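Local coordinates for hypothetical protein PA2201 (Pseudomonas aeruginosa, PDB 2FEF) that is of unknown function but may act as an immunity protein that neutralises a PoNe-type DNase toxin, at residues R20-T25 and R93-A98; P29-D34 and W253-M258; R43-A48 and A83-L88; R231-L236 and T244-G249. All coordinates share one frame; numbering follows the deposited sequence. Where two conformers were deposited one is given.

Contact 1 (R20-T25 and R93-A98); sequences RNLART and RGLAGA
R93 and T25 meet where the end of helix 66-93 faces the 3-10 turn 22-24 and the residue that follows it. R93 can be followed outward. Its CB leads to CG, which lies 4.0 Å from T25 CG2. The chain then bends at chi2 (61°), and this folds the guanidinium back over the threonine methyl. T25 CG2 sits over the centre of one face, 3.6 Å from R93 CZ. NE, CZ, NH1 and NH2 lie beneath this one methyl. The polar edge is bridged back to segment 20-25 by two waters. NE donates to water 1, which donates in turn to A23 O. NH2 donates to water 2, which gives a longer bond to T25 O. NH1 bonds the carbonyl of R27. Two water bridges and a direct bond therefore hold the plane in place while the methyl covers one face. T25 OG1 takes no part in this; it bonds R27 N.

L95 makes the apolar half. Its CD2 touches T25 CB at 3.7 Å and approaches L22 O at 3.8 Å. Its CD1 reaches L22 CB at 3.9 Å. L22 and L95 also pack on helix 97-127, at I103 and L100 respectively, so the contact continues into that helix.

G94 ends helix 66-93 with positive phi (95°) and two bonds back into the last turn. A96 is then the N-cap of helix 97-127. The arrangement is a Schellman motif in a short link between two helices, packed against a 3-10 turn of the all-helical N-terminal region.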
# COMPACT_ATOMS: atom_id res chain seq x y z
N ARG B 20 5.71 11.05 -11.46
CA ARG B 20 5.90 11.52 -10.10
C ARG B 20 6.15 13.02 -10.14
O ARG B 20 5.60 13.77 -9.30
CB ARG B 20 7.04 10.73 -9.44
CG ARG B 20 7.36 11.09 -8.05
CD ARG B 20 8.44 10.19 -7.50
NE ARG B 20 7.89 8.88 -7.19
CZ ARG B 20 8.21 7.76 -7.82
NH1 ARG B 20 9.13 7.76 -8.80
NH2 ARG B 20 7.63 6.62 -7.44
N ASN B 21 6.91 13.47 -11.15
CA ASN B 21 7.24 14.90 -11.36
C ASN B 21 6.10 15.81 -11.88
O ASN B 21 6.26 17.03 -11.92
CB ASN B 21 8.43 15.05 -12.33
CG ASN B 21 9.79 15.17 -11.62
OD1 ASN B 21 9.89 15.43 -10.42
ND2 ASN B 21 10.86 14.98 -12.40
N LEU B 22 4.98 15.22 -12.31
CA LEU B 22 3.87 15.99 -12.90
C LEU B 22 3.07 16.75 -11.85
O LEU B 22 2.35 17.70 -12.19
CB LEU B 22 2.94 15.07 -13.73
CG LEU B 22 3.50 14.38 -14.99
CD1 LEU B 22 2.46 13.45 -15.62
CD2 LEU B 22 4.02 15.36 -16.01
N ALA B 23 3.18 16.35 -10.58
CA ALA B 23 2.57 17.10 -9.47
C ALA B 23 3.13 18.54 -9.36
O ALA B 23 2.52 19.43 -8.73
CB ALA B 23 2.76 16.36 -8.16
N ARG B 24 4.28 18.76 -10.00
CA ARG B 24 4.97 20.06 -9.97
C ARG B 24 4.42 21.06 -11.00
O ARG B 24 4.93 22.17 -11.12
CB ARG B 24 6.49 19.86 -10.06
CG ARG B 24 7.02 18.94 -8.94
CD ARG B 24 8.56 18.80 -8.85
NE ARG B 24 8.89 17.75 -7.90
CZ ARG B 24 10.04 17.64 -7.22
NH1 ARG B 24 11.01 18.53 -7.37
NH2 ARG B 24 10.20 16.62 -6.38
N THR B 25 3.35 20.69 -11.69
CA THR B 25 2.75 21.50 -12.75
C THR B 25 2.34 22.92 -12.34
O THR B 25 2.02 23.18 -11.18
CB THR B 25 1.52 20.77 -13.39
OG1 THR B 25 1.07 21.53 -14.52
CG2 THR B 25 0.39 20.58 -12.39
N ARG B 93 -6.44 17.65 -12.49
CA ARG B 93 -5.37 18.57 -12.09
C ARG B 93 -5.08 19.63 -13.14
O ARG B 93 -4.42 20.63 -12.85
CB ARG B 93 -4.08 17.80 -11.77
CG ARG B 93 -2.93 18.70 -11.25
CD ARG B 93 -3.32 19.39 -9.95
NE ARG B 93 -2.27 20.33 -9.49
CZ ARG B 93 -2.06 21.54 -9.99
NH1 ARG B 93 -2.84 22.01 -10.98
NH2 ARG B 93 -1.06 22.29 -9.50
N GLY B 94 -5.52 19.39 -14.38
CA GLY B 94 -5.28 20.36 -15.46
C GLY B 94 -4.03 20.05 -16.28
O GLY B 94 -3.60 20.90 -17.06
N LEU B 95 -3.47 18.85 -16.16
CA LEU B 95 -2.32 18.46 -17.01
C LEU B 95 -2.74 18.53 -18.49
O LEU B 95 -3.84 18.10 -18.86
CB LEU B 95 -1.76 17.07 -16.63
CG LEU B 95 -1.06 17.07 -15.25
CD1 LEU B 95 -0.71 15.69 -14.81
CD2 LEU B 95 0.21 17.87 -15.35
N ALA B 96 -1.87 19.08 -19.33
CA ALA B 96 -2.24 19.31 -20.72
C ALA B 96 -2.19 18.01 -21.51
O ALA B 96 -1.72 16.95 -21.00
CB ALA B 96 -1.38 20.35 -21.34
N GLY B 97 -2.70 18.07 -22.73
CA GLY B 97 -2.88 16.89 -23.58
C GLY B 97 -1.66 16.02 -23.68
O GLY B 97 -1.75 14.81 -23.52
N ALA B 98 -0.49 16.62 -23.93
CA ALA B 98 0.72 15.80 -24.12
C ALA B 98 1.08 14.97 -22.88
O ALA B 98 1.45 13.77 -22.99
CB ALA B 98 1.92 16.66 -24.60
O HOH W 1 0.05 19.90 -7.59
O HOH W 2 -0.78 24.82 -10.66

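Contact 2 (P29-D34 and W253-M258); sequences PRRNID and WGWWAM
A type II' beta turn, W253 to W256, presents two tryptophans to the loop 29-34. The contact joins the N-terminal region to the PoNi-like C-terminal region. G254 takes the second position of the turn with positive phi, and W256 N bonds W253 O at 3.2 Å.

R31 sets its CD over one face of the W255 indole. CD stands 3.4 Å from the centroid of the five-membered ring and 16° off its normal, a CH-pi contact. The closest pair is R31 CD to W255 CG, 3.3 Å. The first torsion (65°) sets R31 CG between its own N and carbonyl carbon, and the chain then runs extended past both indoles. The same CD lies 3.7 Å from W256 CZ2. The guanidinium plane is steeply inclined to the W256 ring, at 69°. Beyond the rings, R31 NH2 forms a salt bridge with D92, whose other oxygen accepts W256 NE1. One carboxylate thus ties both sides of the contact together.

R30 adds its CB, 3.5 Å from W256 CH2. Its guanidinium turns away to D283 and to the carbonyls of I91 and L95. W255 NE1 bonds P278 O.

W256 also packs on L88 and I91, so the contact lies against the last turns of helix 66-93. Helix 35-54 follows the first loop, and helix 258-267 starts just after A257.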
# COMPACT_ATOMS: atom_id res chain seq x y z
N PRO B 29 -6.20 23.64 -12.33
CA PRO B 29 -7.13 22.50 -12.45
C PRO B 29 -8.31 22.74 -13.41
O PRO B 29 -8.76 23.88 -13.58
CB PRO B 29 -7.63 22.31 -11.01
CG PRO B 29 -6.44 22.79 -10.16
CD PRO B 29 -6.02 24.05 -10.92
N ARG B 30 -8.84 21.65 -13.95
CA ARG B 30 -9.98 21.71 -14.87
C ARG B 30 -11.34 21.92 -14.18
O ARG B 30 -12.34 22.29 -14.82
CB ARG B 30 -10.01 20.46 -15.76
CG ARG B 30 -9.02 20.51 -16.90
CD ARG B 30 -9.22 19.34 -17.87
NE ARG B 30 -8.24 19.43 -18.96
CZ ARG B 30 -7.01 18.93 -18.93
NH1 ARG B 30 -6.21 19.12 -19.97
NH2 ARG B 30 -6.57 18.26 -17.84
N ARG B 31 -11.36 21.69 -12.87
CA ARG B 31 -12.54 21.91 -12.03
C ARG B 31 -12.04 22.26 -10.65
O ARG B 31 -10.84 22.14 -10.37
CB ARG B 31 -13.42 20.65 -11.98
CG ARG B 31 -12.79 19.44 -11.31
CD ARG B 31 -13.65 18.18 -11.50
NE ARG B 31 -13.10 17.03 -10.75
CZ ARG B 31 -13.38 16.72 -9.49
NH1 ARG B 31 -14.24 17.45 -8.78
NH2 ARG B 31 -12.77 15.66 -8.93
N ASN B 32 -12.95 22.70 -9.77
CA ASN B 32 -12.59 23.06 -8.40
C ASN B 32 -12.19 21.82 -7.62
O ASN B 32 -12.98 20.88 -7.46
CB ASN B 32 -13.75 23.76 -7.66
CG ASN B 32 -13.37 24.19 -6.24
OD1 ASN B 32 -12.42 24.94 -6.05
ND2 ASN B 32 -14.11 23.71 -5.25
N ILE B 33 -10.95 21.79 -7.17
CA ILE B 33 -10.46 20.63 -6.39
C ILE B 33 -9.71 21.15 -5.18
O ILE B 33 -9.36 22.33 -5.12
CB ILE B 33 -9.56 19.70 -7.23
CG1 ILE B 33 -8.29 20.44 -7.68
CG2 ILE B 33 -10.35 19.08 -8.38
CD1 ILE B 33 -7.24 19.54 -8.28
N ASP B 34 -9.51 20.30 -4.18
CA ASP B 34 -8.65 20.68 -3.08
C ASP B 34 -7.23 20.23 -3.44
O ASP B 34 -6.98 19.03 -3.55
CB ASP B 34 -9.11 20.01 -1.79
CG ASP B 34 -8.25 20.41 -0.61
OD1 ASP B 34 -7.07 20.00 -0.55
OD2 ASP B 34 -8.77 21.16 0.24
N TRP B 253 -13.81 7.72 -14.48
CA TRP B 253 -14.70 8.58 -15.30
C TRP B 253 -15.00 9.89 -14.55
O TRP B 253 -14.79 11.01 -15.08
CB TRP B 253 -15.94 7.72 -15.61
CG TRP B 253 -17.14 8.36 -16.24
CD1 TRP B 253 -17.18 9.46 -17.05
CD2 TRP B 253 -18.47 7.91 -16.11
NE1 TRP B 253 -18.48 9.72 -17.45
CE2 TRP B 253 -19.29 8.77 -16.88
CE3 TRP B 253 -19.07 6.85 -15.40
CZ2 TRP B 253 -20.68 8.61 -16.96
CZ3 TRP B 253 -20.46 6.70 -15.49
CH2 TRP B 253 -21.23 7.56 -16.27
N GLY B 254 -15.46 9.73 -13.31
CA GLY B 254 -15.66 10.85 -12.38
C GLY B 254 -16.59 11.94 -12.91
O GLY B 254 -17.72 11.68 -13.34
N TRP B 255 -16.07 13.17 -12.88
CA TRP B 255 -16.80 14.39 -13.23
C TRP B 255 -17.06 14.55 -14.73
O TRP B 255 -17.93 15.31 -15.14
CB TRP B 255 -15.92 15.54 -12.75
CG TRP B 255 -16.38 16.95 -12.91
CD1 TRP B 255 -16.02 17.83 -13.88
CD2 TRP B 255 -17.24 17.65 -12.02
NE1 TRP B 255 -16.60 19.05 -13.65
CE2 TRP B 255 -17.35 18.97 -12.50
CE3 TRP B 255 -17.90 17.29 -10.84
CZ2 TRP B 255 -18.13 19.93 -11.85
CZ3 TRP B 255 -18.67 18.26 -10.19
CH2 TRP B 255 -18.78 19.56 -10.70
N TRP B 256 -16.28 13.85 -15.55
CA TRP B 256 -16.10 14.26 -16.95
C TRP B 256 -17.02 13.59 -17.94
O TRP B 256 -17.11 12.38 -18.01
CB TRP B 256 -14.63 14.03 -17.36
CG TRP B 256 -13.75 14.82 -16.44
CD1 TRP B 256 -12.93 14.33 -15.46
CD2 TRP B 256 -13.67 16.23 -16.38
NE1 TRP B 256 -12.35 15.38 -14.78
CE2 TRP B 256 -12.78 16.56 -15.33
CE3 TRP B 256 -14.29 17.27 -17.10
CZ2 TRP B 256 -12.47 17.87 -14.99
CZ3 TRP B 256 -13.99 18.58 -16.76
CH2 TRP B 256 -13.08 18.87 -15.71
N ALA B 257 -17.68 14.42 -18.76
CA ALA B 257 -18.42 13.92 -19.91
C ALA B 257 -17.46 13.55 -21.02
O ALA B 257 -17.42 14.20 -22.06
CB ALA B 257 -19.43 15.00 -20.41
N MSE B 258 -16.73 12.46 -20.81
CA MSE B 258 -15.70 11.96 -21.74
C MSE B 258 -16.32 11.50 -23.03
O MSE B 258 -15.71 11.64 -24.09
CB MSE B 258 -15.07 10.71 -21.12
CG MSE B 258 -14.27 11.07 -19.98
SE MSE B 258 -13.44 9.40 -19.32
CE MSE B 258 -12.47 10.35 -17.95

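Contact 3 (R43-A48 and A83-L88); sequences RELIAA and ASTLLL
L45 and I46 on helix 35-54 meet T85 and L86 on helix 66-93. The two segments run nearly antiparallel, with 151° between their directions and 9.7 Å between their axes.

Along 83-88, A83 and S84 come first and face other helices. S84 OG bonds the indole of W111, and S84 O accepts Q151 NE2.

T85 is the first residue to touch. Its CG2 lies 3.9 Å from L45 CD1, and its CB is 3.9 Å from L45 CD2. The leucine fork therefore straddles the methyl side of the threonine, and the two side chains cross at about a right angle. With chi1 at -48°, CG2 is anti to the backbone N and OG1 lies beside that N. The hydroxyl bonds Y251 O, its strongest partner, and also E81 O; its one proton has to serve both carbonyls within a buried apolar surface.

L86 follows and carries most of the second segment's contact. Its CG is anti to the backbone N (chi1 -163°), which extends the side chain toward the facing helix. CD1 fits between two side chains there: it is 3.7 Å from L45 CB and 4.0 Å from I46 CG1. CD2 reaches I46 CD1 at 4.1 Å. W19 of helix 12-20 touches both I46 and L86.

L87 and L88 then turn to other neighbours; L87 packs on Y104 and M155. On the far side of helix 35-54, R43 forms salt bridges with D41 and E44 of a neighbouring subunit. The arrangement is typical of antiparallel helix packing in an all-alpha helical bundle.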
# COMPACT_ATOMS: atom_id res chain seq x y z
N ARG B 43 0.22 11.05 -4.87
CA ARG B 43 1.30 10.30 -4.23
C ARG B 43 0.91 8.86 -3.94
O ARG B 43 1.69 7.95 -4.14
CB ARG B 43 1.73 10.95 -2.90
CG ARG B 43 2.51 12.26 -3.00
CD ARG B 43 3.15 12.63 -1.62
NE ARG B 43 4.05 11.57 -1.20
CZ ARG B 43 5.38 11.57 -1.34
NH1 ARG B 43 6.03 12.64 -1.80
NH2 ARG B 43 6.06 10.51 -0.97
N GLU B 44 -0.30 8.67 -3.42
CA GLU B 44 -0.81 7.30 -3.15
C GLU B 44 -0.85 6.41 -4.38
O GLU B 44 -0.48 5.23 -4.33
CB GLU B 44 -2.21 7.34 -2.52
CG GLU B 44 -2.23 7.83 -1.08
CD GLU B 44 -3.67 8.13 -0.60
OE1 GLU B 44 -4.64 8.03 -1.41
OE2 GLU B 44 -3.81 8.51 0.55
N LEU B 45 -1.34 6.95 -5.49
CA LEU B 45 -1.46 6.15 -6.74
C LEU B 45 -0.09 5.86 -7.31
O LEU B 45 0.19 4.75 -7.77
CB LEU B 45 -2.31 6.90 -7.78
CG LEU B 45 -3.82 6.90 -7.44
CD1 LEU B 45 -4.48 8.07 -8.18
CD2 LEU B 45 -4.42 5.55 -7.84
N ILE B 46 0.78 6.86 -7.27
CA ILE B 46 2.15 6.67 -7.74
C ILE B 46 2.87 5.60 -6.87
O ILE B 46 3.57 4.73 -7.40
CB ILE B 46 2.90 8.00 -7.70
CG1 ILE B 46 2.35 8.97 -8.78
CG2 ILE B 46 4.42 7.77 -7.88
CD1 ILE B 46 2.87 8.69 -10.21
N ALA B 47 2.72 5.70 -5.55
CA ALA B 47 3.30 4.70 -4.61
C ALA B 47 2.76 3.29 -4.87
O ALA B 47 3.52 2.33 -4.82
CB ALA B 47 3.08 5.11 -3.13
N ALA B 48 1.47 3.17 -5.16
CA ALA B 48 0.86 1.86 -5.47
C ALA B 48 1.46 1.26 -6.77
O ALA B 48 1.78 0.08 -6.86
CB ALA B 48 -0.67 2.03 -5.62
N ALA B 83 -3.69 2.80 -12.79
CA ALA B 83 -3.25 3.68 -13.89
C ALA B 83 -4.42 4.45 -14.47
O ALA B 83 -4.27 5.62 -14.81
CB ALA B 83 -2.50 2.90 -15.01
N SER B 84 -5.58 3.82 -14.61
CA SER B 84 -6.79 4.59 -15.02
C SER B 84 -7.15 5.73 -14.01
O SER B 84 -7.55 6.80 -14.43
CB SER B 84 -8.00 3.64 -15.18
OG SER B 84 -7.88 2.92 -16.41
N THR B 85 -7.04 5.45 -12.71
CA THR B 85 -7.31 6.47 -11.68
C THR B 85 -6.27 7.55 -11.75
O THR B 85 -6.59 8.72 -11.69
CB THR B 85 -7.45 5.85 -10.27
OG1 THR B 85 -8.34 4.72 -10.36
CG2 THR B 85 -8.01 6.86 -9.30
N LEU B 86 -5.01 7.18 -11.96
CA LEU B 86 -3.97 8.19 -12.14
C LEU B 86 -4.32 9.11 -13.30
O LEU B 86 -4.20 10.34 -13.18
CB LEU B 86 -2.60 7.51 -12.41
CG LEU B 86 -1.42 8.47 -12.21
CD1 LEU B 86 -1.11 8.74 -10.74
CD2 LEU B 86 -0.16 7.93 -12.93
N LEU B 87 -4.77 8.53 -14.42
CA LEU B 87 -5.15 9.34 -15.59
C LEU B 87 -6.26 10.32 -15.20
O LEU B 87 -6.18 11.52 -15.47
CB LEU B 87 -5.57 8.44 -16.76
CG LEU B 87 -6.01 9.21 -18.04
CD1 LEU B 87 -4.98 10.17 -18.49
CD2 LEU B 87 -6.30 8.18 -19.13
N LEU B 88 -7.30 9.81 -14.55
CA LEU B 88 -8.39 10.65 -14.09
C LEU B 88 -7.91 11.80 -13.19
O LEU B 88 -8.27 12.95 -13.41
CB LEU B 88 -9.45 9.77 -13.39
CG LEU B 88 -10.64 10.58 -12.84
CD1 LEU B 88 -11.42 11.28 -13.98
CD2 LEU B 88 -11.51 9.69 -11.99

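Contact 4 (R231-L236 and T244-G249); sequences REFFQL and TRRLTG
F233 and R246 form the tight part of this contact. The arginine CD stands 3.3 Å from the centroid of the F233 ring and only 2° off its normal. This is a CH-pi contact over the middle of the face. The guanidinium continues over the rim of the same ring and lies flat on it, with planes 7° apart and centres 4.4 Å apart. It is an off-centre cation-pi stack. R246 NE donates to Q229 O, and NH1 makes a weak bond to L247 O; these bonds limit the rotation of the plane. R246 also has a cation-pi contact with Y230.

F233 lies in the last part of helix 223-234, and R246 in the loop after helix 238-243. The stack thus joins two sides of a short helical connection in the PoNi-like region. F234 packs its own ring face against the edge of F233 at CD2, and meets W255 and H279.

The remaining contacts are single-atom touches on the more exposed side. T244 OG1 approaches F233 CE1 at the ring edge, 3.4 Å away, but its hydrogen bond goes to Q241 O. T248, exposed to solvent, touches F233 CZ with CG2 at 3.6 Å. The loose pair is L236 CD1 and T244 CG2, which meet tip to tip at 4.0 Å.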
# COMPACT_ATOMS: atom_id res chain seq x y z
N ARG B 231 -24.55 18.06 -15.08
CA ARG B 231 -24.69 19.21 -14.22
C ARG B 231 -25.75 18.99 -13.13
O ARG B 231 -25.46 19.23 -11.97
CB ARG B 231 -24.93 20.51 -15.00
CG ARG B 231 -24.90 21.75 -14.08
CD ARG B 231 -24.97 23.04 -14.84
NE ARG B 231 -25.70 24.06 -14.07
CZ ARG B 231 -26.41 25.06 -14.60
NH1 ARG B 231 -26.50 25.23 -15.92
NH2 ARG B 231 -27.04 25.90 -13.79
N GLU B 232 -26.94 18.54 -13.52
CA GLU B 232 -28.03 18.30 -12.56
C GLU B 232 -27.79 17.11 -11.63
O GLU B 232 -28.28 17.07 -10.49
CB GLU B 232 -29.37 18.18 -13.29
CG GLU B 232 -29.83 19.54 -13.83
CD GLU B 232 -31.04 19.49 -14.76
OE1 GLU B 232 -31.62 18.40 -15.00
OE2 GLU B 232 -31.44 20.57 -15.24
N PHE B 233 -27.04 16.14 -12.13
CA PHE B 233 -26.68 14.98 -11.31
C PHE B 233 -25.71 15.41 -10.20
O PHE B 233 -25.92 15.12 -9.03
CB PHE B 233 -26.03 13.90 -12.18
CG PHE B 233 -25.55 12.72 -11.37
CD1 PHE B 233 -26.47 11.89 -10.73
CD2 PHE B 233 -24.19 12.48 -11.19
CE1 PHE B 233 -26.04 10.82 -9.95
CE2 PHE B 233 -23.75 11.41 -10.40
CZ PHE B 233 -24.68 10.57 -9.80
N PHE B 234 -24.65 16.13 -10.58
CA PHE B 234 -23.61 16.46 -9.60
C PHE B 234 -24.04 17.62 -8.69
O PHE B 234 -23.38 17.91 -7.69
CB PHE B 234 -22.24 16.68 -10.29
CG PHE B 234 -21.60 15.40 -10.77
CD1 PHE B 234 -21.14 14.44 -9.86
CD2 PHE B 234 -21.45 15.15 -12.15
CE1 PHE B 234 -20.55 13.23 -10.32
CE2 PHE B 234 -20.88 13.99 -12.62
CZ PHE B 234 -20.41 13.00 -11.71
N GLN B 235 -25.14 18.27 -9.03
CA GLN B 235 -25.75 19.26 -8.16
C GLN B 235 -26.53 18.63 -6.99
O GLN B 235 -26.79 19.30 -5.99
CB GLN B 235 -26.65 20.18 -8.97
CG GLN B 235 -25.88 21.39 -9.49
CD GLN B 235 -26.68 22.27 -10.44
OE1 GLN B 235 -27.71 21.86 -11.02
NE2 GLN B 235 -26.19 23.49 -10.62
N LEU B 236 -26.90 17.36 -7.12
CA LEU B 236 -27.61 16.66 -6.04
C LEU B 236 -26.59 16.44 -4.92
O LEU B 236 -25.41 16.32 -5.19
CB LEU B 236 -28.11 15.28 -6.50
CG LEU B 236 -29.09 15.19 -7.69
CD1 LEU B 236 -29.36 13.70 -8.10
CD2 LEU B 236 -30.39 15.98 -7.44
N THR B 244 -29.88 7.39 -6.75
CA THR B 244 -30.31 7.31 -8.17
C THR B 244 -29.72 6.09 -8.88
O THR B 244 -28.78 5.47 -8.38
CB THR B 244 -29.94 8.58 -9.01
OG1 THR B 244 -28.53 8.58 -9.28
CG2 THR B 244 -30.31 9.85 -8.29
N ARG B 245 -30.25 5.71 -10.04
CA ARG B 245 -29.67 4.56 -10.72
C ARG B 245 -28.56 4.90 -11.72
O ARG B 245 -27.97 4.00 -12.35
CB ARG B 245 -30.76 3.63 -11.27
CG ARG B 245 -31.63 4.23 -12.28
CD ARG B 245 -33.01 3.59 -12.33
NE ARG B 245 -33.82 4.08 -13.46
CZ ARG B 245 -34.03 5.37 -13.77
NH1 ARG B 245 -33.48 6.33 -13.05
NH2 ARG B 245 -34.80 5.70 -14.80
N ARG B 246 -28.21 6.18 -11.82
CA ARG B 246 -27.10 6.56 -12.68
C ARG B 246 -25.78 5.83 -12.34
O ARG B 246 -25.34 5.75 -11.17
CB ARG B 246 -26.91 8.08 -12.69
CG ARG B 246 -25.95 8.53 -13.79
CD ARG B 246 -25.26 9.76 -13.28
NE ARG B 246 -24.52 10.59 -14.23
CZ ARG B 246 -23.20 10.55 -14.41
NH1 ARG B 246 -22.42 9.65 -13.78
NH2 ARG B 246 -22.64 11.45 -15.20
N LEU B 247 -25.16 5.28 -13.36
CA LEU B 247 -23.87 4.66 -13.17
C LEU B 247 -22.88 5.77 -12.83
O LEU B 247 -22.95 6.88 -13.37
CB LEU B 247 -23.41 3.97 -14.47
CG LEU B 247 -22.12 3.13 -14.37
CD1 LEU B 247 -22.43 1.89 -13.53
CD2 LEU B 247 -21.66 2.75 -15.78
N THR B 248 -21.98 5.48 -11.91
CA THR B 248 -20.85 6.38 -11.63
C THR B 248 -19.55 5.58 -11.71
O THR B 248 -19.56 4.33 -11.60
CB THR B 248 -20.97 7.05 -10.23
OG1 THR B 248 -20.90 6.02 -9.22
CG2 THR B 248 -22.31 7.86 -10.11
N GLY B 249 -18.44 6.26 -11.92
CA GLY B 249 -17.13 5.59 -12.05
C GLY B 249 -16.08 6.48 -11.42
O GLY B 249 -15.35 7.17 -12.13

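How the contacts relate
From the N terminus, the loop after helix 12-20 enters contact 1 and then contact 2. Helices 35-54 and 66-93 follow and meet in contact 3. Contact 1 closes next, at the link to helix 97-127, and so encloses contact 3. Contact 2 stays open far longer and crosses contact 1. Contact 4 opens and closes just before contact 2 closes, so contact 2 spans both contacts 3 and 4. Contacts 1 and 3 tie parts of the N-terminal region together; contact 4 ties helix 223-234 to the loop after helix 238-243. Contact 2 joins the regions and touches the other three: R30 NH2 packs on G94 CA, W253 O on L88 CD1, and G254 N probably donates to G249 O (2.8 Å).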